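PDB 3CG0: response regulator receiver modulated diguanylate cyclase with PAS/PAC sensor from Desulfovibrio desulfuricans subsp. desulfuricans str., which makes the second messenger cyclic di-GMP from GTP, with phosphorylation of its N-terminal receiver domain, the part crystallised here, likely tuning that activity. Local coordinates for the interface of chains A and B. Residues are numbered along the deposited sequence; one frame, centred on the assembly and turned at random. Chains: chain A/B, Response regulator receiver modulated diguanylate cyclase with PAS/PAC sensor.

The interface of chains A and B. Residues chain A 109, 118, 121-122, 125; chain B 12, 29, 34, 57, 59, 86.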
# COMPACT_ATOMS: atom_id res chain seq x y z
N LEU A 109 3.47 11.31 -2.56
CA LEU A 109 3.95 10.78 -3.84
C LEU A 109 4.23 9.31 -3.69
O LEU A 109 4.98 8.90 -2.82
CB LEU A 109 5.20 11.52 -4.32
CG LEU A 109 5.05 13.00 -4.69
CD1 LEU A 109 6.40 13.65 -4.84
CD2 LEU A 109 4.21 13.18 -5.97
N LEU A 118 8.20 14.70 -9.14
CA LEU A 118 9.00 15.02 -7.96
C LEU A 118 9.42 16.49 -7.97
O LEU A 118 9.24 17.20 -6.98
CB LEU A 118 10.24 14.10 -7.90
CG LEU A 118 11.20 14.13 -6.71
CD1 LEU A 118 10.52 13.71 -5.42
CD2 LEU A 118 12.37 13.22 -7.00
N SER A 121 6.30 19.05 -7.64
CA SER A 121 5.77 19.08 -6.27
C SER A 121 6.66 19.83 -5.30
O SER A 121 6.17 20.50 -4.40
CB SER A 121 5.56 17.67 -5.74
OG SER A 121 5.09 16.81 -6.76
N ILE A 122 7.97 19.71 -5.49
CA ILE A 122 8.92 20.40 -4.61
C ILE A 122 8.84 21.90 -4.83
O ILE A 122 8.65 22.65 -3.87
CB ILE A 122 10.36 19.86 -4.77
CG1 ILE A 122 10.47 18.45 -4.19
CG2 ILE A 122 11.35 20.76 -4.05
CD1 ILE A 122 11.85 17.86 -4.28
N ALA A 125 5.76 23.34 -3.45
CA ALA A 125 5.72 23.27 -1.99
C ALA A 125 6.55 24.36 -1.30
O ALA A 125 6.14 24.88 -0.26
CB ALA A 125 6.18 21.91 -1.52
N VAL B 12 17.34 19.86 -0.15
CA VAL B 12 16.42 18.76 0.16
C VAL B 12 16.99 17.79 1.19
O VAL B 12 18.13 17.35 1.08
CB VAL B 12 16.08 17.96 -1.12
CG1 VAL B 12 15.02 16.94 -0.82
CG2 VAL B 12 15.61 18.88 -2.21
N LEU B 29 16.83 13.80 -7.80
CA LEU B 29 16.97 15.20 -7.40
C LEU B 29 18.21 15.88 -7.96
O LEU B 29 18.12 16.99 -8.49
CB LEU B 29 16.97 15.31 -5.87
CG LEU B 29 15.64 14.92 -5.23
CD1 LEU B 29 15.79 14.79 -3.74
CD2 LEU B 29 14.59 15.94 -5.56
N TYR B 34 18.85 19.96 -8.00
CA TYR B 34 18.71 20.10 -6.55
C TYR B 34 20.00 19.73 -5.80
O TYR B 34 20.87 19.01 -6.33
CB TYR B 34 17.53 19.27 -6.02
CG TYR B 34 16.16 19.75 -6.46
CD1 TYR B 34 15.53 20.82 -5.84
CD2 TYR B 34 15.48 19.12 -7.50
CE1 TYR B 34 14.25 21.25 -6.23
CE2 TYR B 34 14.22 19.54 -7.90
CZ TYR B 34 13.61 20.60 -7.27
OH TYR B 34 12.35 21.02 -7.68
N ILE B 57 13.18 21.76 2.03
CA ILE B 57 12.09 20.78 2.04
C ILE B 57 12.55 19.41 2.57
O ILE B 57 13.68 19.01 2.36
CB ILE B 57 11.44 20.70 0.63
CG1 ILE B 57 10.08 20.01 0.70
CG2 ILE B 57 12.39 20.10 -0.40
CD1 ILE B 57 9.28 20.19 -0.54
N LEU B 59 11.63 15.29 2.41
CA LEU B 59 10.93 14.17 1.79
C LEU B 59 10.99 12.99 2.76
O LEU B 59 12.06 12.49 3.08
CB LEU B 59 11.61 13.82 0.45
CG LEU B 59 11.13 14.39 -0.89
CD1 LEU B 59 10.87 15.92 -0.92
CD2 LEU B 59 12.14 14.00 -1.97
N ILE B 86 6.87 16.51 2.19
CA ILE B 86 6.20 15.65 1.22
C ILE B 86 6.40 14.21 1.67
O ILE B 86 7.53 13.78 1.94
CB ILE B 86 6.72 15.88 -0.19
CG1 ILE B 86 6.23 17.23 -0.72
CG2 ILE B 86 6.28 14.76 -1.16
CD1 ILE B 86 7.02 17.72 -1.91
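A:Ile122, on helix 115-131 of chain A, drives its side chain into an aliphatic cluster of chain B made by B:Leu29, B:Leu59, B:Ile57 and B:Ile86. The CG1 branch lies anti to the carbonyl carbon (chi1 -70°) and continues fully extended, which carries the CD1 methyl tip to tip against B:Leu29 CD2 at 3.6 Å. The same methyl lies 4.0 Å from B:Leu59 CD1, and B:Leu29, B:Leu59 and B:Ile86 each cross the isoleucine chain at about a right angle, B:Ile86 bringing its CD1 to 4.2 Å from A:Ile122 CG1. The other branch, CG2, points away from B:Leu29, towards B:Ile57 CG2 and the aromatic carbon B:Tyr34 CE1, the latter 3.7 Å away.

One turn earlier, A:Leu118 widens the seam with both its methyls. Placing CG anti to the backbone N (chi1 -175°) sends them to two different leucines: CD2 meets B:Leu29 CD2 at 3.8 Å, the side chains crossing at about a right angle, while CD1 reaches B:Leu59 CD2 more obliquely. B:Leu29 and B:Leu59 thus each bridge two successive turns of the helix. Towards the C-terminal end, A:Ala125 offers its CB to B:Ile57 CD1 at 3.7 Å. B:Ile86 also spreads its two branches outward: CG2 touches A:Leu109 CD1 on strand 107-111, and CD1 lies over the backbone of A:Ser121, 3.8 Å from its carbonyl O.

At the rim, polar atoms pack without bonding across the seam. The side chains of B:Tyr34 and A:Ile122 run past each other in opposite directions, which sets the phenol OH alongside A:Ile122 CB, at 3.7 Å, and CG2.

The patch has the character of a receiver-domain core built from two chains: strand 107-111 and helix 115-131 of chain A pack on the strands of chain B, and the two-fold repeats this exchange. Such swapping fits the alternate folding of this receiver domain and would lock the dimer together, although the full-length cyclase need not pair this way.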